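Local coordinates for protein chitinase A (Cycas revoluta, PDB 4MNK) that probably hydrolyses chitin as a family 18 glycosidase, and binds N-acetylglucosamine sugars in pockets along one end of its barrel, at residues Glu120-Pro124 / Tyr161-Phe167; Ala191-His195 / Ser213-Ala217; Ile104-Arg108 / Ala141-Glu145. All blocks are in the same frame, centred on the assembly; numbering follows the deposited sequence.

Contact 1: residues Glu120-Pro124 / Tyr161-Phe167; sequences EYPEP and YFHQKLF. With NAG (2-acetamido-2-deoxy-beta-D-glucopyranose), chain C; NAG (2-acetamido-2-deoxy-beta-D-glucopyranose), chain B.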
loop_
_atom_site.group_PDB
_atom_site.type_symbol
_atom_site.label_atom_id
_atom_site.label_comp_id
_atom_site.label_asym_id
_atom_site.label_seq_id
_atom_site.Cartn_x
_atom_site.Cartn_y
_atom_site.Cartn_z
ATOM N N GLU A 120 7.203 5.368 -6.484
ATOM C CA GLU A 120 6.720 6.580 -5.835
ATOM C C GLU A 120 7.661 7.754 -6.120
ATOM O O GLU A 120 8.618 7.963 -5.380
ATOM C CB GLU A 120 6.551 6.330 -4.328
ATOM C CG GLU A 120 5.546 5.216 -4.020
ATOM C CD GLU A 120 5.464 4.825 -2.552
ATOM O OE1 GLU A 120 5.712 5.674 -1.671
ATOM O OE2 GLU A 120 5.121 3.659 -2.275
ATOM N N TYR A 121 7.409 8.536 -7.176
ATOM C CA TYR A 121 6.240 8.436 -8.059
ATOM C C TYR A 121 6.669 8.686 -9.507
ATOM O O TYR A 121 7.730 9.275 -9.739
ATOM C CB TYR A 121 5.182 9.477 -7.664
ATOM C CG TYR A 121 4.717 9.349 -6.236
ATOM C CD1 TYR A 121 3.658 8.508 -5.898
ATOM C CD2 TYR A 121 5.353 10.057 -5.217
ATOM C CE1 TYR A 121 3.240 8.382 -4.577
ATOM C CE2 TYR A 121 4.949 9.935 -3.901
ATOM C CZ TYR A 121 3.896 9.099 -3.587
ATOM O OH TYR A 121 3.500 8.988 -2.276
ATOM N N PRO A 122 5.852 8.245 -10.487
ATOM C CA PRO A 122 6.145 8.518 -11.898
ATOM C C PRO A 122 5.851 9.973 -12.276
ATOM O O PRO A 122 4.902 10.261 -13.012
ATOM C CB PRO A 122 5.228 7.546 -12.643
ATOM C CG PRO A 122 4.093 7.308 -11.704
ATOM C CD PRO A 122 4.691 7.345 -10.332
ATOM N N GLU A 123 6.678 10.875 -11.754
ATOM C CA GLU A 123 6.580 12.303 -12.027
ATOM C C GLU A 123 8.001 12.871 -12.077
ATOM O O GLU A 123 8.893 12.340 -11.416
ATOM C CB GLU A 123 5.714 13.008 -10.969
ATOM C CG GLU A 123 6.199 12.899 -9.519
ATOM C CD GLU A 123 7.245 13.943 -9.156
ATOM O OE1 GLU A 123 7.340 14.972 -9.858
ATOM O OE2 GLU A 123 7.972 13.730 -8.161
ATOM N N PRO A 124 8.225 13.949 -12.856
ATOM C CA PRO A 124 7.286 14.725 -13.677
ATOM C C PRO A 124 6.880 14.033 -14.988
ATOM O O PRO A 124 7.007 12.811 -15.107
ATOM C CB PRO A 124 8.053 16.024 -13.942
ATOM C CG PRO A 124 9.472 15.631 -13.889
ATOM C CD PRO A 124 9.568 14.560 -12.844
ATOM N N TYR A 161 -0.525 6.973 -5.866
ATOM C CA TYR A 161 -0.775 8.089 -4.967
ATOM C C TYR A 161 -2.272 8.158 -4.659
ATOM O O TYR A 161 -3.090 7.639 -5.425
ATOM C CB TYR A 161 -0.301 9.367 -5.662
ATOM C CG TYR A 161 -0.247 10.623 -4.820
ATOM C CD1 TYR A 161 -0.966 11.755 -5.195
ATOM C CD2 TYR A 161 0.547 10.694 -3.673
ATOM C CE1 TYR A 161 -0.912 12.922 -4.446
ATOM C CE2 TYR A 161 0.605 11.856 -2.913
ATOM C CZ TYR A 161 -0.128 12.965 -3.309
ATOM O OH TYR A 161 -0.084 14.127 -2.573
ATOM N N PHE A 162 -2.632 8.792 -3.543
ATOM C CA PHE A 162 -4.037 8.861 -3.132
ATOM C C PHE A 162 -4.918 9.560 -4.165
ATOM O O PHE A 162 -6.122 9.309 -4.229
ATOM C CB PHE A 162 -4.180 9.525 -1.752
ATOM C CG PHE A 162 -4.362 11.021 -1.796
ATOM C CD1 PHE A 162 -3.272 11.871 -1.968
ATOM C CD2 PHE A 162 -5.628 11.580 -1.643
ATOM C CE1 PHE A 162 -3.442 13.254 -2.001
ATOM C CE2 PHE A 162 -5.807 12.959 -1.678
ATOM C CZ PHE A 162 -4.715 13.799 -1.855
ATOM N N HIS A 163 -4.294 10.420 -4.970
ATOM C CA HIS A 163 -4.983 11.280 -5.924
ATOM C C HIS A 163 -4.530 10.956 -7.343
ATOM O O HIS A 163 -3.387 10.546 -7.565
ATOM C CB HIS A 163 -4.659 12.738 -5.600
ATOM C CG HIS A 163 -5.661 13.722 -6.118
ATOM N ND1 HIS A 163 -5.714 14.110 -7.439
ATOM C CD2 HIS A 163 -6.629 14.422 -5.480
ATOM C CE1 HIS A 163 -6.681 14.998 -7.596
ATOM N NE2 HIS A 163 -7.252 15.204 -6.423
ATOM N N GLN A 164 -5.432 11.152 -8.301
ATOM C CA GLN A 164 -5.151 10.893 -9.710
ATOM C C GLN A 164 -4.149 11.892 -10.301
ATOM O O GLN A 164 -3.453 11.576 -11.268
ATOM C CB GLN A 164 -6.466 10.872 -10.502
ATOM C CG GLN A 164 -6.353 10.444 -11.967
ATOM C CD GLN A 164 -6.268 11.619 -12.933
ATOM O OE1 GLN A 164 -6.661 12.744 -12.610
ATOM N NE2 GLN A 164 -5.763 11.358 -14.131
ATOM N N LYS A 165 -4.069 13.081 -9.705
ATOM C CA LYS A 165 -3.146 14.123 -10.149
ATOM C C LYS A 165 -1.867 14.110 -9.321
ATOM O O LYS A 165 -1.909 14.016 -8.092
ATOM C CB LYS A 165 -3.791 15.511 -10.045
ATOM C CG LYS A 165 -5.124 15.673 -10.762
ATOM C CD LYS A 165 -4.959 15.873 -12.258
ATOM C CE LYS A 165 -6.308 16.110 -12.921
ATOM N NZ LYS A 165 -6.170 16.436 -14.364
ATOM N N LEU A 166 -0.732 14.201 -10.005
ATOM C CA LEU A 166 0.555 14.370 -9.347
ATOM C C LEU A 166 1.061 15.779 -9.649
ATOM O O LEU A 166 1.621 16.008 -10.717
ATOM C CB LEU A 166 1.562 13.323 -9.847
ATOM C CG LEU A 166 1.247 11.843 -9.607
ATOM C CD1 LEU A 166 2.125 10.944 -10.467
ATOM C CD2 LEU A 166 1.403 11.488 -8.133
ATOM N N PHE A 167 0.856 16.739 -8.747
ATOM C CA PHE A 167 0.153 16.579 -7.474
ATOM C C PHE A 167 -1.028 17.573 -7.455
ATOM O O PHE A 167 -1.023 18.521 -8.242
ATOM C CB PHE A 167 1.144 16.801 -6.326
ATOM C CG PHE A 167 2.232 15.760 -6.272
ATOM C CD1 PHE A 167 3.415 15.929 -6.988
ATOM C CD2 PHE A 167 2.059 14.596 -5.531
ATOM C CE1 PHE A 167 4.415 14.957 -6.957
ATOM C CE2 PHE A 167 3.052 13.618 -5.493
ATOM C CZ PHE A 167 4.234 13.802 -6.207
HETATM C C1 NAG C . 3.230 14.901 2.382
HETATM C C2 NAG C . 2.964 13.485 1.867
HETATM C C3 NAG C . 3.604 12.414 2.752
HETATM C C4 NAG C . 5.054 12.743 3.102
HETATM C C5 NAG C . 5.199 14.209 3.531
HETATM C C6 NAG C . 6.658 14.593 3.771
HETATM C C7 NAG C . 0.849 13.457 0.627
HETATM C C8 NAG C . -0.621 13.158 0.666
HETATM N N2 NAG C . 1.535 13.241 1.752
HETATM O O3 NAG C . 3.533 11.168 2.091
HETATM O O4 NAG C . 5.485 11.886 4.140
HETATM O O5 NAG C . 4.621 15.088 2.575
HETATM O O6 NAG C . 7.394 14.512 2.570
HETATM O O7 NAG C . 1.365 13.889 -0.407
HETATM C C1 NAG B . 4.048 3.766 1.355
HETATM C C2 NAG B . 4.842 2.534 0.899
HETATM C C3 NAG B . 5.348 1.718 2.091
HETATM C C4 NAG B . 5.923 2.578 3.220
HETATM C C5 NAG B . 4.980 3.748 3.527
HETATM C C6 NAG B . 5.498 4.674 4.629
HETATM C C7 NAG B . 2.866 1.155 0.255
HETATM C C8 NAG B . 2.284 0.275 -0.813
HETATM N N2 NAG B . 4.080 1.666 0.005
HETATM O O1 NAG B . 3.800 4.605 0.250
HETATM O O3 NAG B . 6.307 0.778 1.650
HETATM O O4 NAG B . 6.074 1.764 4.363
HETATM O O5 NAG B . 4.763 4.490 2.343
HETATM O O6 NAG B . 6.721 5.264 4.248
HETATM O O7 NAG B . 2.220 1.368 1.284
#
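With CG anti to the carbonyl carbon (chi1 -58°), Y121 leans toward 161-167, while Y161, its CG anti to its own backbone N, turns its ring edge onto the Y121 face. The result is an edge-to-face pair with centroids 5.2 Å apart and planes at 79°; Y161 CD2 comes to 3.7 Å from Y121 CE1. F167 points its edge at the same face of Y121 in an offset edge-to-face pair, planes at 89°, its CZ lying 4.0 Å from Y121 CD2. The other face of Y121 is backed by CB of E120. Beside this aromatic cluster L166 reaches with CD1 to P122 O (3.8 Å), and P122 is the centre of an inverse gamma turn. The chain of E123, bent at chi2, lays its carboxylate at the rim of F167, CD 3.7 Å from CE1, where the ring hydrogens are likely to suit a negative charge. Cis peptide bonds precede both Y121 and F167. Y161 OH donates to the acetamide oxygen O7 of NAG (chain C) at 2.6 Å, with O7 near the plane of the ring. A phenylalanine in place of Y161 would probably keep the stack on Y121 but leave O7 without this donor. E120, the last residue of the DxDxE sequence of family 18, faces NAG (chain B) instead: O1 lies near both carboxylate oxygens and makes at most a weak hydrogen bond to one or the other. Around the cluster, Y121 rests on M190 of strand 186-190, P122 and L166 pack on M128 of helix 125-149, and the short strand 165-166 pairs with 173-174 while Q164 meets helix 217-227.

Contact 2: residues Ala191-His195 / Ser213-Ala217; sequences AYDFH and SKFTA. With NAG (2-acetamido-2-deoxy-beta-D-glucopyranose), chain C; NAG (2-acetamido-2-deoxy-beta-D-glucopyranose), chain D; NAG (2-acetamido-2-deoxy-beta-D-glucopyranose), chain B.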
loop_
_atom_site.group_PDB
_atom_site.type_symbol
_atom_site.label_atom_id
_atom_site.label_comp_id
_atom_site.label_asym_id
_atom_site.label_seq_id
_atom_site.Cartn_x
_atom_site.Cartn_y
_atom_site.Cartn_z
ATOM N N ALA A 191 -4.150 5.650 0.292
ATOM C CA ALA A 191 -4.974 6.674 0.931
ATOM C C ALA A 191 -4.582 6.894 2.394
ATOM O O ALA A 191 -5.384 6.700 3.311
ATOM C CB ALA A 191 -6.442 6.304 0.813
ATOM N N TYR A 192 -3.335 7.306 2.598
ATOM C CA TYR A 192 -2.803 7.572 3.930
ATOM C C TYR A 192 -1.574 8.468 3.831
ATOM O O TYR A 192 -1.191 8.886 2.733
ATOM C CB TYR A 192 -2.500 6.269 4.692
ATOM C CG TYR A 192 -1.875 5.163 3.867
ATOM C CD1 TYR A 192 -0.495 5.106 3.669
ATOM C CD2 TYR A 192 -2.663 4.161 3.300
ATOM C CE1 TYR A 192 0.082 4.081 2.913
ATOM C CE2 TYR A 192 -2.097 3.135 2.545
ATOM C CZ TYR A 192 -0.729 3.100 2.359
ATOM O OH TYR A 192 -0.191 2.078 1.610
ATOM N N ASP A 193 -0.971 8.760 4.984
ATOM C CA ASP A 193 0.148 9.700 5.103
ATOM C C ASP A 193 -0.225 11.111 4.638
ATOM O O ASP A 193 0.592 11.825 4.047
ATOM C CB ASP A 193 1.411 9.168 4.402
ATOM C CG ASP A 193 2.061 8.017 5.159
ATOM O OD1 ASP A 193 1.819 7.882 6.380
ATOM O OD2 ASP A 193 2.824 7.251 4.529
ATOM N N PHE A 194 -1.465 11.504 4.923
ATOM C CA PHE A 194 -1.941 12.858 4.631
ATOM C C PHE A 194 -1.380 13.872 5.616
ATOM O O PHE A 194 -1.240 15.051 5.288
ATOM C CB PHE A 194 -3.471 12.935 4.682
ATOM C CG PHE A 194 -4.173 11.958 3.784
ATOM C CD1 PHE A 194 -3.686 11.672 2.514
ATOM C CD2 PHE A 194 -5.348 11.345 4.199
ATOM C CE1 PHE A 194 -4.342 10.770 1.685
ATOM C CE2 PHE A 194 -6.014 10.446 3.374
ATOM C CZ PHE A 194 -5.510 10.161 2.113
ATOM N N HIS A 195 -1.095 13.406 6.830
ATOM C CA HIS A 195 -0.609 14.250 7.917
ATOM C C HIS A 195 0.380 13.470 8.763
ATOM O O HIS A 195 0.306 12.246 8.846
ATOM C CB HIS A 195 -1.774 14.756 8.770
ATOM C CG HIS A 195 -2.777 15.549 7.995
ATOM N ND1 HIS A 195 -2.487 16.778 7.439
ATOM C CD2 HIS A 195 -4.059 15.277 7.658
ATOM C CE1 HIS A 195 -3.551 17.231 6.800
ATOM N NE2 HIS A 195 -4.519 16.340 6.919
ATOM N N SER A 213 -10.770 19.958 4.066
ATOM C CA SER A 213 -9.418 19.648 3.607
ATOM C C SER A 213 -9.420 18.900 2.277
ATOM O O SER A 213 -10.372 18.187 1.951
ATOM C CB SER A 213 -8.659 18.839 4.663
ATOM O OG SER A 213 -7.394 18.417 4.174
ATOM N N LYS A 214 -8.337 19.069 1.524
ATOM C CA LYS A 214 -8.169 18.413 0.231
ATOM C C LYS A 214 -7.526 17.028 0.356
ATOM O O LYS A 214 -7.687 16.179 -0.527
ATOM C CB LYS A 214 -7.353 19.299 -0.701
ATOM N N PHE A 215 -6.805 16.807 1.453
ATOM C CA PHE A 215 -6.063 15.562 1.658
ATOM C C PHE A 215 -6.875 14.525 2.421
ATOM O O PHE A 215 -6.676 14.314 3.621
ATOM C CB PHE A 215 -4.725 15.840 2.347
ATOM C CG PHE A 215 -3.816 16.725 1.551
ATOM C CD1 PHE A 215 -3.715 18.082 1.840
ATOM C CD2 PHE A 215 -3.079 16.207 0.489
ATOM C CE1 PHE A 215 -2.880 18.910 1.092
ATOM C CE2 PHE A 215 -2.243 17.026 -0.263
ATOM C CZ PHE A 215 -2.144 18.379 0.038
ATOM N N THR A 216 -7.804 13.893 1.712
ATOM C CA THR A 216 -8.640 12.844 2.285
ATOM C C THR A 216 -8.763 11.681 1.311
ATOM O O THR A 216 -8.599 11.852 0.096
ATOM C CB THR A 216 -10.061 13.349 2.649
ATOM O OG1 THR A 216 -10.818 13.572 1.456
ATOM C CG2 THR A 216 -10.008 14.633 3.480
ATOM N N ALA A 217 -9.065 10.505 1.851
ATOM C CA ALA A 217 -9.243 9.306 1.041
ATOM C C ALA A 217 -10.357 9.482 0.005
ATOM O O ALA A 217 -10.186 9.118 -1.161
ATOM C CB ALA A 217 -9.515 8.104 1.932
HETATM C C1 NAG C . 3.230 14.901 2.382
HETATM C C2 NAG C . 2.964 13.485 1.867
HETATM C C3 NAG C . 3.604 12.414 2.752
HETATM C C4 NAG C . 5.054 12.743 3.102
HETATM C C5 NAG C . 5.199 14.209 3.531
HETATM C C6 NAG C . 6.658 14.593 3.771
HETATM C C7 NAG C . 0.849 13.457 0.627
HETATM C C8 NAG C . -0.621 13.158 0.666
HETATM N N2 NAG C . 1.535 13.241 1.752
HETATM O O3 NAG C . 3.533 11.168 2.091
HETATM O O4 NAG C . 5.485 11.886 4.140
HETATM O O5 NAG C . 4.621 15.088 2.575
HETATM O O6 NAG C . 7.394 14.512 2.570
HETATM O O7 NAG C . 1.365 13.889 -0.407
HETATM C C1 NAG D . 1.093 19.648 1.315
HETATM C C2 NAG D . 2.608 19.548 1.139
HETATM C C3 NAG D . 3.071 18.098 0.964
HETATM C C4 NAG D . 2.398 17.113 1.925
HETATM C C5 NAG D . 0.889 17.391 1.969
HETATM C C6 NAG D . 0.125 16.499 2.944
HETATM C C7 NAG D . 3.543 21.549 0.078
HETATM C C8 NAG D . 3.907 22.213 -1.217
HETATM N N2 NAG D . 3.016 20.328 -0.016
HETATM O O1 NAG D . 0.746 20.960 1.700
HETATM O O3 NAG D . 4.473 18.026 1.103
HETATM O O4 NAG D . 2.644 15.814 1.428
HETATM O O5 NAG D . 0.654 18.745 2.312
HETATM O O6 NAG D . 0.546 16.737 4.270
HETATM O O7 NAG D . 3.738 22.131 1.144
HETATM C C1 NAG B . 4.048 3.766 1.355
HETATM C C2 NAG B . 4.842 2.534 0.899
HETATM C C3 NAG B . 5.348 1.718 2.091
HETATM C C4 NAG B . 5.923 2.578 3.220
HETATM C C5 NAG B . 4.980 3.748 3.527
HETATM C C6 NAG B . 5.498 4.674 4.629
HETATM C C7 NAG B . 2.866 1.155 0.255
HETATM C C8 NAG B . 2.284 0.275 -0.813
HETATM N N2 NAG B . 4.080 1.666 0.005
HETATM O O1 NAG B . 3.800 4.605 0.250
HETATM O O3 NAG B . 6.307 0.778 1.650
HETATM O O4 NAG B . 6.074 1.764 4.363
HETATM O O5 NAG B . 4.763 4.490 2.343
HETATM O O6 NAG B . 6.721 5.264 4.248
HETATM O O7 NAG B . 2.220 1.368 1.284
HETATM O O HOH W 1 -6.859 16.085 5.599
#
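F194 packs its ring against the backbone of 215-217, and can be followed outward from CB, which sits 3.9 Å from CB of F215. CG is anti to the carbonyl carbon (chi1 -55°), which carries the ring under the chain of the other segment. CD2 then meets F215 O at 3.3 Å. CE2 approaches A217 N at 3.4 Å, and CZ stays beside the same nitrogen. On the other flank CD1 lies 3.9 Å from the acetamide methyl C8 of NAG (chain C), which touches the ring at its edge. The F215-T216 peptide covers one face of the ring and CA of Y192 the opposite one. Beyond the CE2/CZ end of the ring, CB of A191 meets CB of A217.

F215 starts toward 191-195, but its ring swings away to lie under NAG (chain D), whose C6 sits over the ring centre in a CH-pi arrangement. The backbone carbonyls grip the sugars: D193 O accepts from N2 of NAG (chain C) at 2.9 Å, and F194 O from O6 of NAG (chain D) at 2.7 Å. One water joins H195 NE2, S213 OG and F215 O, donating to that carbonyl at 2.7 Å; H195 ND1 is held by E199. S213 OG also accepts from F215 N, an ST turn, and T216 caps helix 217-227. Y192 and D193 follow M190 in the MxYD sequence characteristic of family 18 barrels, and Y192 OH donates to O7 of NAG (chain B) at the sugar-binding end of the barrel.

Contact 3: residues Ile104-Arg108 / Ala141-Glu145; sequences IALAR and AIREE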
loop_
_atom_site.group_PDB
_atom_site.type_symbol
_atom_site.label_atom_id
_atom_site.label_comp_id
_atom_site.label_asym_id
_atom_site.label_seq_id
_atom_site.Cartn_x
_atom_site.Cartn_y
_atom_site.Cartn_z
ATOM N N ILE A 104 8.790 -11.310 -14.775
ATOM C CA ILE A 104 7.889 -12.418 -15.082
ATOM C C ILE A 104 8.508 -13.739 -14.616
ATOM O O ILE A 104 7.840 -14.551 -13.973
ATOM C CB ILE A 104 7.527 -12.442 -16.582
ATOM C CG1 ILE A 104 6.636 -11.242 -16.920
ATOM C CG2 ILE A 104 6.845 -13.756 -16.962
ATOM C CD1 ILE A 104 6.540 -10.940 -18.393
ATOM N N ALA A 105 9.796 -13.924 -14.906
ATOM C CA ALA A 105 10.526 -15.119 -14.480
ATOM C C ALA A 105 10.554 -15.254 -12.957
ATOM O O ALA A 105 10.422 -16.356 -12.429
ATOM C CB ALA A 105 11.942 -15.117 -15.045
ATOM N N LEU A 106 10.719 -14.131 -12.264
ATOM C CA LEU A 106 10.753 -14.109 -10.805
ATOM C C LEU A 106 9.435 -14.579 -10.186
ATOM O O LEU A 106 9.433 -15.407 -9.267
ATOM C CB LEU A 106 11.099 -12.706 -10.304
ATOM C CG LEU A 106 11.417 -12.566 -8.816
ATOM C CD1 LEU A 106 12.802 -13.100 -8.515
ATOM C CD2 LEU A 106 11.323 -11.112 -8.414
ATOM N N ALA A 107 8.319 -14.056 -10.692
ATOM C CA ALA A 107 7.008 -14.442 -10.180
ATOM C C ALA A 107 6.788 -15.945 -10.345
ATOM O O ALA A 107 6.359 -16.621 -9.410
ATOM C CB ALA A 107 5.906 -13.649 -10.865
ATOM N N ARG A 108 7.112 -16.474 -11.523
ATOM C CA ARG A 108 6.971 -17.908 -11.769
ATOM C C ARG A 108 7.926 -18.736 -10.911
ATOM O O ARG A 108 7.542 -19.788 -10.401
ATOM C CB ARG A 108 7.163 -18.240 -13.254
ATOM C CG ARG A 108 6.103 -17.649 -14.184
ATOM C CD ARG A 108 4.691 -18.057 -13.788
ATOM N NE ARG A 108 3.727 -17.709 -14.829
ATOM C CZ ARG A 108 2.407 -17.689 -14.665
ATOM N NH1 ARG A 108 1.865 -17.986 -13.489
ATOM N NH2 ARG A 108 1.625 -17.360 -15.683
ATOM N N ALA A 141 4.116 -8.637 -22.434
ATOM C CA ALA A 141 4.935 -9.803 -22.115
ATOM C C ALA A 141 4.208 -10.775 -21.182
ATOM O O ALA A 141 4.386 -11.988 -21.287
ATOM C CB ALA A 141 6.261 -9.380 -21.530
ATOM N N ILE A 142 3.385 -10.238 -20.282
ATOM C CA ILE A 142 2.555 -11.061 -19.398
ATOM C C ILE A 142 1.560 -11.893 -20.216
ATOM O O ILE A 142 1.396 -13.093 -19.982
ATOM C CB ILE A 142 1.852 -10.196 -18.317
ATOM C CG1 ILE A 142 2.846 -9.857 -17.198
ATOM C CG2 ILE A 142 0.621 -10.903 -17.754
ATOM C CD1 ILE A 142 2.349 -8.828 -16.201
ATOM N N ARG A 143 0.920 -11.256 -21.194
ATOM C CA ARG A 143 0.002 -11.961 -22.088
ATOM C C ARG A 143 0.715 -13.008 -22.945
ATOM O O ARG A 143 0.191 -14.106 -23.149
ATOM C CB ARG A 143 -0.787 -10.972 -22.945
ATOM C CG ARG A 143 -1.913 -10.317 -22.165
ATOM C CD ARG A 143 -2.607 -9.209 -22.931
ATOM N NE ARG A 143 -3.698 -8.633 -22.143
ATOM C CZ ARG A 143 -4.938 -9.118 -22.095
ATOM N NH1 ARG A 143 -5.850 -8.520 -21.343
ATOM N NH2 ARG A 143 -5.273 -10.198 -22.795
ATOM N N GLU A 144 1.914 -12.678 -23.417
ATOM C CA GLU A 144 2.724 -13.605 -24.213
ATOM C C GLU A 144 3.167 -14.831 -23.406
ATOM O O GLU A 144 3.139 -15.955 -23.914
ATOM C CB GLU A 144 3.930 -12.877 -24.828
ATOM C CG GLU A 144 4.901 -13.756 -25.636
ATOM C CD GLU A 144 4.281 -14.389 -26.880
ATOM O OE1 GLU A 144 3.218 -13.923 -27.348
ATOM O OE2 GLU A 144 4.872 -15.361 -27.397
ATOM N N GLU A 145 3.561 -14.614 -22.151
ATOM C CA GLU A 145 3.985 -15.705 -21.274
ATOM C C GLU A 145 2.833 -16.666 -20.985
ATOM O O GLU A 145 3.039 -17.876 -20.906
ATOM C CB GLU A 145 4.585 -15.162 -19.973
ATOM C CG GLU A 145 5.274 -16.214 -19.107
ATOM C CD GLU A 145 4.345 -16.882 -18.099
ATOM O OE1 GLU A 145 3.189 -16.434 -17.933
ATOM O OE2 GLU A 145 4.780 -17.861 -17.460
#
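R108 and E145 form a two-bond salt bridge between helices 93-110 and 125-149, successive outer helices of the family 18 TIM barrel. The guanidinium grips the carboxylate side-on, one nitrogen to each oxygen. NE donates to OE2 of E145 at 2.8 Å, tilted well out of the carboxylate plane though on its syn side. NH2 meets the syn lone pair of E145 OE1 at 2.9 Å, nearly in the guanidinium plane. The two flat groups are turned 37° against each other, so the pair is twisted and not coplanar.

Next to the charges lies an apolar patch centred on I104, which points toward the other helix. Its CD1 presses on CB of A141 at 3.5 Å and also nears CG1 of I142 (4.0 Å). Its branch CG2, anti to the backbone N, runs alongside the aliphatic part of E145 and touches CG at 3.6 Å. E145 is therefore gripped at its end and supported along its stem, its chain bent at chi2 to bring the carboxylate round to R108.

The two helix segments run in broadly the same direction, crossing at -49° with axes 11.7 Å apart, a spacing bridged here by I104 and by the R108-E145 pair. R108 also touches K151 and L154, and I142 touches R153, all in the loop after helix 125-149. The NH2 nitrogen of R108 that binds E145 OE1 has a second acceptor there, the backbone oxygen of P152.

In the fold
Going from the N terminus, helix 93-110 carries 104-108, and strand 114-119 then leads to the loop 120-124. Helix 125-149 follows with 141-145, closing contact 3, before strand 155-161 ends in 161-167 and closes contact 1. The segments of these two contacts alternate, so they cross, although their nearest atoms stay about 17 Å apart. Contact 2 comes later in series, closing the long excursion between strand 186-190 and helix 217-227. It meets contact 1 where F162 packs against F194 and F215, and both contacts share the sugars of chains B and C. Contact 3, in contrast, ties two outer helices on the opposite side of the chain's centre from contact 2.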